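Local coordinates for chalcone-flavanone isomerase family protein (Arabidopsis thaliana, PDB 4DOO), which binds fatty acids, preferring saturated ones, through its chalcone-isomerase-like fold, and may take part in alpha-linolenic acid metabolism in the chloroplast, at residues I40-V54 with D84-L98. Numbering follows the deposited sequence.
With DAO (lauric acid), chain D; DAO (lauric acid), chain C.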
ATOM      1  N   ILE A  40      13.926  13.158   4.793  1.00 20.04           N
ATOM      2  CA  ILE A  40      13.174  12.836   5.992  1.00 22.63           C
ATOM      3  C   ILE A  40      12.413  11.531   5.811  1.00 21.70           C
ATOM      4  O   ILE A  40      11.834  11.300   4.754  1.00 19.90           O
ATOM      5  CB  ILE A  40      12.146  13.944   6.310  1.00 26.62           C
ATOM      6  CG1 ILE A  40      12.870  15.240   6.682  1.00 31.01           C
ATOM      7  CG2 ILE A  40      11.224  13.493   7.432  1.00 28.86           C
ATOM      8  CD1 ILE A  40      13.757  15.123   7.907  1.00 32.68           C
ATOM      9  N   ASP A  41      12.438  10.674   6.831  1.00 20.67           N
ATOM     10  CA  ASP A  41      11.691   9.421   6.791  1.00 20.14           C
ATOM     11  C   ASP A  41      10.326   9.808   7.341  1.00 16.62           C
ATOM     12  O   ASP A  41      10.215  10.170   8.513  1.00 18.26           O
ATOM     13  CB  ASP A  41      12.317   8.363   7.704  1.00 24.08           C
ATOM     14  CG  ASP A  41      13.757   8.045   7.338  1.00 28.43           C
ATOM     15  OD1 ASP A  41      14.041   7.866   6.138  1.00 29.29           O
ATOM     16  OD2 ASP A  41      14.601   7.966   8.256  1.00 33.60           O
ATOM     17  N   VAL A  42       9.293   9.739   6.507  1.00 13.37           N
ATOM     18  CA  VAL A  42       7.954  10.134   6.937  1.00 13.85           C
ATOM     19  C   VAL A  42       7.223   9.027   7.678  1.00 16.10           C
ATOM     20  O   VAL A  42       6.701   9.248   8.772  1.00 16.65           O
ATOM     21  CB  VAL A  42       7.109  10.599   5.743  1.00 13.75           C
ATOM     22  CG1 VAL A  42       5.765  11.146   6.232  1.00 15.63           C
ATOM     23  CG2 VAL A  42       7.865  11.685   4.977  1.00 14.48           C
ATOM     24  N   TYR A  43       7.172   7.840   7.079  1.00 12.79           N
ATOM     25  CA  TYR A  43       6.526   6.705   7.720  1.00 13.35           C
ATOM     26  C   TYR A  43       7.035   5.385   7.160  1.00 13.20           C
ATOM     27  O   TYR A  43       7.590   5.336   6.063  1.00 13.08           O
ATOM     28  CB  TYR A  43       4.993   6.774   7.573  1.00 12.08           C
ATOM     29  CG  TYR A  43       4.436   6.725   6.153  1.00 11.86           C
ATOM     30  CD1 TYR A  43       4.046   7.892   5.496  1.00 10.79           C
ATOM     31  CD2 TYR A  43       4.257   5.507   5.491  1.00 10.01           C
ATOM     32  CE1 TYR A  43       3.481   7.847   4.216  1.00 14.41           C
ATOM     33  CE2 TYR A  43       3.700   5.450   4.219  1.00 13.49           C
ATOM     34  CZ  TYR A  43       3.308   6.623   3.587  1.00 15.26           C
ATOM     35  OH  TYR A  43       2.716   6.569   2.346  1.00 14.79           O
ATOM     36  N   ALA A  44       6.877   4.324   7.946  1.00 12.48           N
ATOM     37  CA  ALA A  44       7.273   2.991   7.523  1.00 12.83           C
ATOM     38  C   ALA A  44       5.973   2.327   7.104  1.00 12.78           C
ATOM     39  O   ALA A  44       4.912   2.649   7.642  1.00 11.50           O
ATOM     40  CB  ALA A  44       7.892   2.224   8.676  1.00 11.20           C
ATOM     41  N   PHE A  45       6.037   1.420   6.137  1.00 12.36           N
ATOM     42  CA  PHE A  45       4.821   0.742   5.710  1.00 12.95           C
ATOM     43  C   PHE A  45       5.062  -0.738   5.466  1.00 12.80           C
ATOM     44  O   PHE A  45       6.189  -1.167   5.205  1.00  9.88           O
ATOM     45  CB  PHE A  45       4.226   1.426   4.463  1.00 14.33           C
ATOM     46  CG  PHE A  45       5.112   1.383   3.245  1.00 15.50           C
ATOM     47  CD1 PHE A  45       5.102   0.277   2.394  1.00 14.37           C
ATOM     48  CD2 PHE A  45       5.949   2.456   2.942  1.00 16.04           C
ATOM     49  CE1 PHE A  45       5.914   0.237   1.255  1.00 14.56           C
ATOM     50  CE2 PHE A  45       6.767   2.431   1.809  1.00 17.08           C
ATOM     51  CZ  PHE A  45       6.752   1.321   0.962  1.00 15.31           C
ATOM     52  N   GLY A  46       3.997  -1.520   5.599  1.00 13.21           N
ATOM     53  CA  GLY A  46       4.084  -2.948   5.387  1.00 12.37           C
ATOM     54  C   GLY A  46       2.962  -3.315   4.439  1.00 11.62           C
ATOM     55  O   GLY A  46       1.827  -2.871   4.625  1.00 11.09           O
ATOM     56  N   VAL A  47       3.275  -4.103   3.417  1.00 10.53           N
ATOM     57  CA  VAL A  47       2.271  -4.499   2.438  1.00 11.94           C
ATOM     58  C   VAL A  47       1.874  -5.956   2.653  1.00 11.29           C
ATOM     59  O   VAL A  47       2.723  -6.849   2.609  1.00 10.41           O
ATOM     60  CB  VAL A  47       2.800  -4.331   0.999  1.00 14.46           C
ATOM     61  CG1 VAL A  47       1.700  -4.673   0.000  1.00 12.67           C
ATOM     62  CG2 VAL A  47       3.288  -2.900   0.783  1.00 15.70           C
ATOM     63  N   TYR A  48       0.578  -6.175   2.883  1.00 12.87           N
ATOM     64  CA  TYR A  48       0.017  -7.505   3.125  1.00 12.98           C
ATOM     65  C   TYR A  48      -0.918  -7.937   1.996  1.00 13.94           C
ATOM     66  O   TYR A  48      -1.616  -7.111   1.417  1.00 15.97           O
ATOM     67  CB  TYR A  48      -0.797  -7.521   4.420  1.00 14.60           C
ATOM     68  CG  TYR A  48      -0.025  -7.217   5.677  1.00 13.18           C
ATOM     69  CD1 TYR A  48       0.322  -5.905   6.012  1.00 12.52           C
ATOM     70  CD2 TYR A  48       0.340  -8.240   6.547  1.00 10.75           C
ATOM     71  CE1 TYR A  48       1.012  -5.620   7.184  1.00 10.79           C
ATOM     72  CE2 TYR A  48       1.034  -7.967   7.726  1.00 12.04           C
ATOM     73  CZ  TYR A  48       1.363  -6.655   8.038  1.00 10.49           C
ATOM     74  OH  TYR A  48       2.047  -6.376   9.202  1.00 14.49           O
ATOM     75  N   ALA A  49      -0.938  -9.233   1.706  1.00 12.84           N
ATOM     76  CA  ALA A  49      -1.809  -9.775   0.663  1.00 14.42           C
ATOM     77  C   ALA A  49      -2.427 -11.091   1.144  1.00 14.85           C
ATOM     78  O   ALA A  49      -1.763 -11.894   1.793  1.00 14.00           O
ATOM     79  CB  ALA A  49      -1.016 -10.004  -0.620  1.00 13.75           C
ATOM     80  N   ASP A  50      -3.701 -11.297   0.828  1.00 16.74           N
ATOM     81  CA  ASP A  50      -4.404 -12.515   1.219  1.00 17.22           C
ATOM     82  C   ASP A  50      -3.819 -13.700   0.458  1.00 14.63           C
ATOM     83  O   ASP A  50      -3.767 -13.698  -0.774  1.00 14.96           O
ATOM     84  CB  ASP A  50      -5.901 -12.380   0.921  1.00 17.70           C
ATOM     85  CG  ASP A  50      -6.679 -13.633   1.270  1.00 22.36           C
ATOM     86  OD1 ASP A  50      -6.654 -14.600   0.478  1.00 21.60           O
ATOM     87  OD2 ASP A  50      -7.307 -13.656   2.348  1.00 24.89           O
ATOM     88  N   CYS A  51      -3.380 -14.711   1.200  1.00 12.39           N
ATOM     89  CA  CYS A  51      -2.765 -15.899   0.621  1.00 17.53           C
ATOM     90  C   CYS A  51      -3.613 -16.626  -0.406  1.00 16.89           C
ATOM     91  O   CYS A  51      -3.135 -16.946  -1.494  1.00 18.27           O
ATOM     92  CB  CYS A  51      -2.386 -16.883   1.729  1.00 23.16           C
ATOM     93  SG  CYS A  51      -1.107 -16.262   2.817  1.00 34.83           S
ATOM     94  N   ASP A  52      -4.866 -16.902  -0.059  1.00 17.59           N
ATOM     95  CA  ASP A  52      -5.744 -17.619  -0.980  1.00 17.83           C
ATOM     96  C   ASP A  52      -5.968 -16.858  -2.282  1.00 15.01           C
ATOM     97  O   ASP A  52      -5.984 -17.454  -3.356  1.00 17.18           O
ATOM     98  CB  ASP A  52      -7.094 -17.915  -0.323  1.00 22.64           C
ATOM     99  CG  ASP A  52      -6.972 -18.847   0.873  1.00 30.19           C
ATOM    100  OD1 ASP A  52      -6.230 -19.848   0.785  1.00 27.73           O
ATOM    101  OD2 ASP A  52      -7.633 -18.581   1.900  1.00 35.86           O
ATOM    102  N   ASP A  53      -6.152 -15.546  -2.181  1.00 13.73           N
ATOM    103  CA  ASP A  53      -6.379 -14.710  -3.357  1.00 15.88           C
ATOM    104  C   ASP A  53      -5.172 -14.740  -4.287  1.00 16.30           C
ATOM    105  O   ASP A  53      -5.320 -14.802  -5.512  1.00 12.83           O
ATOM    106  CB  ASP A  53      -6.672 -13.269  -2.932  1.00 17.09           C
ATOM    107  CG  ASP A  53      -8.031 -13.115  -2.266  1.00 21.18           C
ATOM    108  OD1 ASP A  53      -8.282 -12.045  -1.678  1.00 17.91           O
ATOM    109  OD2 ASP A  53      -8.851 -14.058  -2.335  1.00 23.32           O
ATOM    110  N   VAL A  54      -3.975 -14.686  -3.707  1.00 16.32           N
ATOM    111  CA  VAL A  54      -2.759 -14.728  -4.511  1.00 14.11           C
ATOM    112  C   VAL A  54      -2.616 -16.101  -5.163  1.00 16.09           C
ATOM    113  O   VAL A  54      -2.287 -16.202  -6.344  1.00 16.58           O
ATOM    114  CB  VAL A  54      -1.507 -14.436  -3.653  1.00 16.33           C
ATOM    115  CG1 VAL A  54      -0.245 -14.653  -4.472  1.00 16.64           C
ATOM    116  CG2 VAL A  54      -1.557 -13.005  -3.149  1.00 16.70           C
ATOM    117  N   ASP A  84      -8.593  -9.307  -8.057  1.00 22.19           N
ATOM    118  CA  ASP A  84      -9.401  -9.073  -6.872  1.00 24.74           C
ATOM    119  C   ASP A  84      -8.704  -9.783  -5.722  1.00 22.74           C
ATOM    120  O   ASP A  84      -9.086 -10.878  -5.315  1.00 23.90           O
ATOM    121  CB  ASP A  84     -10.821  -9.613  -7.069  1.00 29.72           C
ATOM    122  CG  ASP A  84     -11.739  -9.275  -5.906  1.00 37.60           C
ATOM    123  OD1 ASP A  84     -11.505  -8.242  -5.240  1.00 42.04           O
ATOM    124  OD2 ASP A  84     -12.704 -10.030  -5.669  1.00 40.12           O
ATOM    125  N   ILE A  85      -7.653  -9.146  -5.221  1.00 18.82           N
ATOM    126  CA  ILE A  85      -6.866  -9.682  -4.127  1.00 16.79           C
ATOM    127  C   ILE A  85      -6.969  -8.737  -2.934  1.00 16.86           C
ATOM    128  O   ILE A  85      -6.674  -7.547  -3.051  1.00 17.52           O
ATOM    129  CB  ILE A  85      -5.373  -9.823  -4.540  1.00 16.02           C
ATOM    130  CG1 ILE A  85      -5.234 -10.914  -5.605  1.00 18.11           C
ATOM    131  CG2 ILE A  85      -4.514 -10.130  -3.318  1.00 14.12           C
ATOM    132  CD1 ILE A  85      -3.842 -11.016  -6.222  1.00 17.97           C
ATOM    133  N   LYS A  86      -7.413  -9.269  -1.801  1.00 14.77           N
ATOM    134  CA  LYS A  86      -7.531  -8.479  -0.585  1.00 16.26           C
ATOM    135  C   LYS A  86      -6.127  -8.138  -0.108  1.00 15.36           C
ATOM    136  O   LYS A  86      -5.262  -9.010  -0.014  1.00 14.07           O
ATOM    137  CB  LYS A  86      -8.273  -9.265   0.497  1.00 18.11           C
ATOM    138  CG  LYS A  86      -9.760  -9.440   0.203  1.00 19.96           C
ATOM    139  CD  LYS A  86     -10.490 -10.160   1.333  1.00 20.59           C
ATOM    140  CE  LYS A  86     -10.023 -11.594   1.502  1.00 22.94           C
ATOM    141  NZ  LYS A  86     -10.264 -12.401   0.270  1.00 22.44           N
ATOM    142  N   MET A  87      -5.905  -6.864   0.182  1.00 13.59           N
ATOM    143  CA  MET A  87      -4.606  -6.418   0.644  1.00 13.43           C
ATOM    144  C   MET A  87      -4.732  -5.372   1.735  1.00 16.07           C
ATOM    145  O   MET A  87      -5.782  -4.741   1.904  1.00 16.43           O
ATOM    146  CB  MET A  87      -3.812  -5.809  -0.509  1.00 13.05           C
ATOM    147  CG  MET A  87      -3.609  -6.713  -1.709  1.00 20.53           C
ATOM    148  SD  MET A  87      -2.527  -5.902  -2.893  1.00 20.79           S
ATOM    149  CE  MET A  87      -2.107  -7.279  -3.979  1.00 26.21           C
ATOM    150  N   THR A  88      -3.643  -5.188   2.469  1.00 15.55           N
ATOM    151  CA  THR A  88      -3.597  -4.188   3.524  1.00 15.57           C
ATOM    152  C   THR A  88      -2.260  -3.470   3.445  1.00 13.23           C
ATOM    153  O   THR A  88      -1.220  -4.099   3.230  1.00 14.00           O
ATOM    154  CB  THR A  88      -3.713  -4.813   4.938  1.00 18.72           C
ATOM    155  OG1 THR A  88      -5.011  -5.383   5.113  1.00 20.66           O
ATOM    156  CG2 THR A  88      -3.503  -3.741   6.014  1.00 21.21           C
ATOM    157  N   ILE A  89      -2.307  -2.150   3.585  1.00 14.12           N
ATOM    158  CA  ILE A  89      -1.102  -1.335   3.607  1.00 12.50           C
ATOM    159  C   ILE A  89      -1.137  -0.710   4.997  1.00 10.93           C
ATOM    160  O   ILE A  89      -2.008   0.106   5.288  1.00 13.56           O
ATOM    161  CB  ILE A  89      -1.130  -0.185   2.567  1.00 12.12           C
ATOM    162  CG1 ILE A  89      -1.246  -0.744   1.148  1.00 14.14           C
ATOM    163  CG2 ILE A  89       0.133   0.663   2.704  1.00 15.85           C
ATOM    164  CD1 ILE A  89      -0.108  -1.662   0.759  1.00 19.38           C
ATOM    165  N   ARG A  90      -0.227  -1.124   5.869  1.00  9.16           N
ATOM    166  CA  ARG A  90      -0.185  -0.556   7.211  1.00 11.25           C
ATOM    167  C   ARG A  90       0.908   0.496   7.291  1.00 11.00           C
ATOM    168  O   ARG A  90       2.076   0.215   7.006  1.00 12.10           O
ATOM    169  CB  ARG A  90       0.066  -1.645   8.256  1.00 11.60           C
ATOM    170  CG  ARG A  90       0.399  -1.091   9.638  1.00 15.19           C
ATOM    171  CD  ARG A  90       0.333  -2.181  10.694  1.00 18.44           C
ATOM    172  NE  ARG A  90      -1.025  -2.703  10.822  1.00 20.61           N
ATOM    173  CZ  ARG A  90      -1.390  -3.628  11.702  1.00 22.67           C
ATOM    174  NH1 ARG A  90      -0.497  -4.138  12.542  1.00 22.29           N
ATOM    175  NH2 ARG A  90      -2.650  -4.040  11.741  1.00 22.88           N
ATOM    176  N   LEU A  91       0.518   1.714   7.660  1.00 12.07           N
ATOM    177  CA  LEU A  91       1.459   2.818   7.786  1.00 13.53           C
ATOM    178  C   LEU A  91       1.681   3.113   9.259  1.00 12.83           C
ATOM    179  O   LEU A  91       0.737   3.085  10.044  1.00 14.09           O
ATOM    180  CB  LEU A  91       0.911   4.097   7.136  1.00 10.10           C
ATOM    181  CG  LEU A  91       0.546   4.153   5.656  1.00 16.43           C
ATOM    182  CD1 LEU A  91      -0.737   3.385   5.414  1.00 17.38           C
ATOM    183  CD2 LEU A  91       0.370   5.608   5.244  1.00 14.71           C
ATOM    184  N   GLN A  92       2.929   3.390   9.624  1.00 12.95           N
ATOM    185  CA  GLN A  92       3.276   3.754  10.995  1.00 15.01           C
ATOM    186  C   GLN A  92       4.103   5.028  10.886  1.00 14.69           C
ATOM    187  O   GLN A  92       5.210   5.017  10.337  1.00 12.55           O
ATOM    188  CB  GLN A  92       4.077   2.644  11.679  1.00 13.99           C
ATOM    189  CG  GLN A  92       3.253   1.400  11.974  1.00 15.54           C
ATOM    190  CD  GLN A  92       4.018   0.386  12.793  1.00 19.25           C
ATOM    191  OE1 GLN A  92       4.381   0.647  13.939  1.00 21.02           O
ATOM    192  NE2 GLN A  92       4.274  -0.775  12.207  1.00 20.86           N
ATOM    193  N   ILE A  93       3.552   6.125  11.397  1.00 13.44           N
ATOM    194  CA  ILE A  93       4.199   7.431  11.320  1.00 14.04           C
ATOM    195  C   ILE A  93       5.533   7.505  12.046  1.00 14.06           C
ATOM    196  O   ILE A  93       5.620   7.216  13.239  1.00 14.68           O
ATOM    197  CB  ILE A  93       3.260   8.546  11.860  1.00 16.65           C
ATOM    198  CG1 ILE A  93       1.911   8.484  11.136  1.00 19.40           C
ATOM    199  CG2 ILE A  93       3.896   9.922  11.664  1.00 15.36           C
ATOM    200  CD1 ILE A  93       2.008   8.611   9.625  1.00 20.09           C
ATOM    201  N   VAL A  94       6.567   7.909  11.311  1.00 14.04           N
ATOM    202  CA  VAL A  94       7.917   8.038  11.847  1.00 16.35           C
ATOM    203  C   VAL A  94       8.268   9.484  12.225  1.00 16.67           C
ATOM    204  O   VAL A  94       8.710   9.747  13.348  1.00 16.25           O
ATOM    205  CB  VAL A  94       8.960   7.518  10.825  1.00 14.39           C
ATOM    206  CG1 VAL A  94      10.372   7.787  11.324  1.00 16.95           C
ATOM    207  CG2 VAL A  94       8.755   6.024  10.595  1.00 17.31           C
ATOM    208  N   TYR A  95       8.086  10.408  11.285  1.00 15.64           N
ATOM    209  CA  TYR A  95       8.389  11.818  11.514  1.00 18.77           C
ATOM    210  C   TYR A  95       7.460  12.376  12.592  1.00 19.16           C
ATOM    211  O   TYR A  95       6.241  12.231  12.507  1.00 17.79           O
ATOM    212  CB  TYR A  95       8.230  12.609  10.211  1.00 24.37           C
ATOM    213  CG  TYR A  95       8.739  14.035  10.278  1.00 27.64           C
ATOM    214  CD1 TYR A  95      10.054  14.309  10.652  1.00 30.01           C
ATOM    215  CD2 TYR A  95       7.908  15.110   9.955  1.00 28.68           C
ATOM    216  CE1 TYR A  95      10.533  15.620  10.704  1.00 32.27           C
ATOM    217  CE2 TYR A  95       8.376  16.422  10.004  1.00 32.77           C
ATOM    218  CZ  TYR A  95       9.690  16.668  10.380  1.00 32.52           C
ATOM    219  OH  TYR A  95      10.155  17.962  10.441  1.00 35.66           O
ATOM    220  N   GLY A  96       8.038  13.036  13.593  1.00 21.08           N
ATOM    221  CA  GLY A  96       7.232  13.563  14.684  1.00 22.80           C
ATOM    222  C   GLY A  96       6.684  14.976  14.580  1.00 25.37           C
ATOM    223  O   GLY A  96       5.976  15.422  15.485  1.00 24.56           O
ATOM    224  N   LYS A  97       6.981  15.682  13.496  1.00 24.86           N
ATOM    225  CA  LYS A  97       6.502  17.054  13.354  1.00 29.60           C
ATOM    226  C   LYS A  97       5.627  17.316  12.134  1.00 28.20           C
ATOM    227  O   LYS A  97       5.726  18.367  11.500  1.00 31.02           O
ATOM    228  CB  LYS A  97       7.695  18.014  13.364  1.00 31.30           C
ATOM    229  CG  LYS A  97       8.350  18.148  14.734  1.00 36.34           C
ATOM    230  CD  LYS A  97       9.837  18.475  14.638  1.00 40.91           C
ATOM    231  CE  LYS A  97      10.622  17.300  14.062  1.00 44.88           C
ATOM    232  NZ  LYS A  97      12.097  17.525  14.088  1.00 43.98           N
ATOM    233  N   LEU A  98       4.761  16.360  11.813  1.00 26.45           N
ATOM    234  CA  LEU A  98       3.855  16.501  10.676  1.00 25.62           C
ATOM    235  C   LEU A  98       2.666  17.371  11.068  1.00 28.17           C
ATOM    236  O   LEU A  98       2.218  17.344  12.212  1.00 29.04           O
ATOM    237  CB  LEU A  98       3.330  15.131  10.238  1.00 24.54           C
ATOM    238  CG  LEU A  98       4.327  14.117   9.673  1.00 20.27           C
ATOM    239  CD1 LEU A  98       3.647  12.768   9.515  1.00 20.11           C
ATOM    240  CD2 LEU A  98       4.850  14.621   8.330  1.00 20.88           C
TER
HETATM  241  O1  DAO D 302       9.776  19.734   5.813  1.00 51.01           O
HETATM  242  O2  DAO D 302       8.549  19.139   7.541  1.00 52.82           O
HETATM  243  C1  DAO D 302       9.004  18.935   6.392  1.00 51.38           C
HETATM  244  C2  DAO D 302       8.607  17.666   5.671  1.00 48.58           C
HETATM  245  C3  DAO D 302       7.244  17.844   5.010  1.00 46.78           C
HETATM  246  C4  DAO D 302       6.361  16.623   5.242  1.00 44.23           C
HETATM  247  C5  DAO D 302       6.155  15.843   3.947  1.00 41.58           C
HETATM  248  C6  DAO D 302       4.690  15.479   3.758  1.00 37.19           C
HETATM  249  C7  DAO D 302       4.513  13.975   3.578  1.00 33.98           C
HETATM  250  C8  DAO D 302       3.170  13.522   4.132  1.00 32.24           C
HETATM  251  C9  DAO D 302       2.723  12.201   3.513  1.00 31.56           C
HETATM  252  C10 DAO D 302       2.361  11.193   4.602  1.00 31.51           C
HETATM  253  C11 DAO D 302       0.877  10.854   4.576  1.00 28.60           C
HETATM  254  C12 DAO D 302       0.489  10.032   5.789  1.00 30.03           C
HETATM  255  O1  DAO C 301       1.730  10.502  -0.079  1.00 22.31           O
HETATM  256  O2  DAO C 301       2.527   8.899   1.208  1.00 17.68           O
HETATM  257  C1  DAO C 301       1.630   9.381   0.476  1.00 24.46           C
HETATM  258  C2  DAO C 301       0.363   8.582   0.267  1.00 24.33           C
HETATM  259  C3  DAO C 301      -0.428   8.522   1.563  1.00 25.00           C
HETATM  260  C4  DAO C 301      -1.807   7.884   1.339  1.00 23.86           C
HETATM  261  C5  DAO C 301      -2.479   7.546   2.672  1.00 25.69           C
HETATM  262  C6  DAO C 301      -3.146   8.773   3.288  1.00 26.06           C
HETATM  263  C7  DAO C 301      -3.247   8.649   4.799  1.00 28.69           C
HETATM  264  C8  DAO C 301      -3.468  10.019   5.422  1.00 31.63           C
HETATM  265  C9  DAO C 301      -3.412   9.952   6.937  1.00 34.69           C
HETATM  266  C10 DAO C 301      -3.718  11.319   7.541  1.00 39.34           C
HETATM  267  C11 DAO C 301      -4.352  11.171   8.919  1.00 40.17           C
HETATM  268  C12 DAO C 301      -4.455  12.515   9.608  1.00 40.29           C
HETATM  269  O   HOH W   1      -9.870 -15.172   0.432  1.00 33.83           O
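Tyr-43 lies across Leu-91, and its ring reaches into the fatty-acid pocket. Its CB rests on the backbone oxygen of Gln-92, with the CD1 methyl of Ile-93 beside it. CG sits between the backbone N and the carbonyl carbon (chi1 62°), which swings the ring over the isobutyl group of Leu-91. There CD2 of Leu-91 stands over one ring face, 3.7 Å from the centroid, a CH-pi contact. On the CD1 and CE1 edge the ring meets the tail of the chain D lauric acid; its C10 is 3.5 Å from Tyr-43 CE1. At the tip, Tyr-43 OH donates to O2 of the chain C lauric acid at 2.6 Å, close to the ring plane. Tyr-181 also bonds this hydroxyl, and Arg-30 and Ser-110 complete the dodecanoate site. A phenylalanine here would probably leave that carboxylate without its tyrosine hydrogen bond.

Strands 39-50 and 87-93 are antiparallel neighbours in the middle of the sheet of this chalcone-isomerase fold. Tyr-43, Phe-45, Val-47 and Ala-49 share a face with Met-87, Ile-89, Leu-91 and Ile-93. Helix 189-202 packs on part of it. Val-42 and Tyr-43 form a classic beta bulge opposite Arg-30. Beyond the last paired residues, Tyr-43 and Ile-93, Val-42 O accepts from both Val-94 N and Tyr-95 N, which approach from the same side of the carbonyl plane. Nearby, the CG2 methyl of Ile-40 lies over the Tyr-95 ring, 3.5 Å from CD1.

At the other end, Asp-50 caps helix 51-61: its OD1 accepts from Asp-53 N at 2.9 Å. Lys-86 bends at chi3 and chi4, bringing NZ to 2.8 Å from Asp-53 OD1 in a salt bridge from the syn side, somewhat out of the carboxylate plane. Asp-50 OD2 makes a long salt bridge to the same NZ. Lys-86 N meets Asp-53 OD1 from the anti side at 2.9 Å, also a little out of plane but nearly straight (176°).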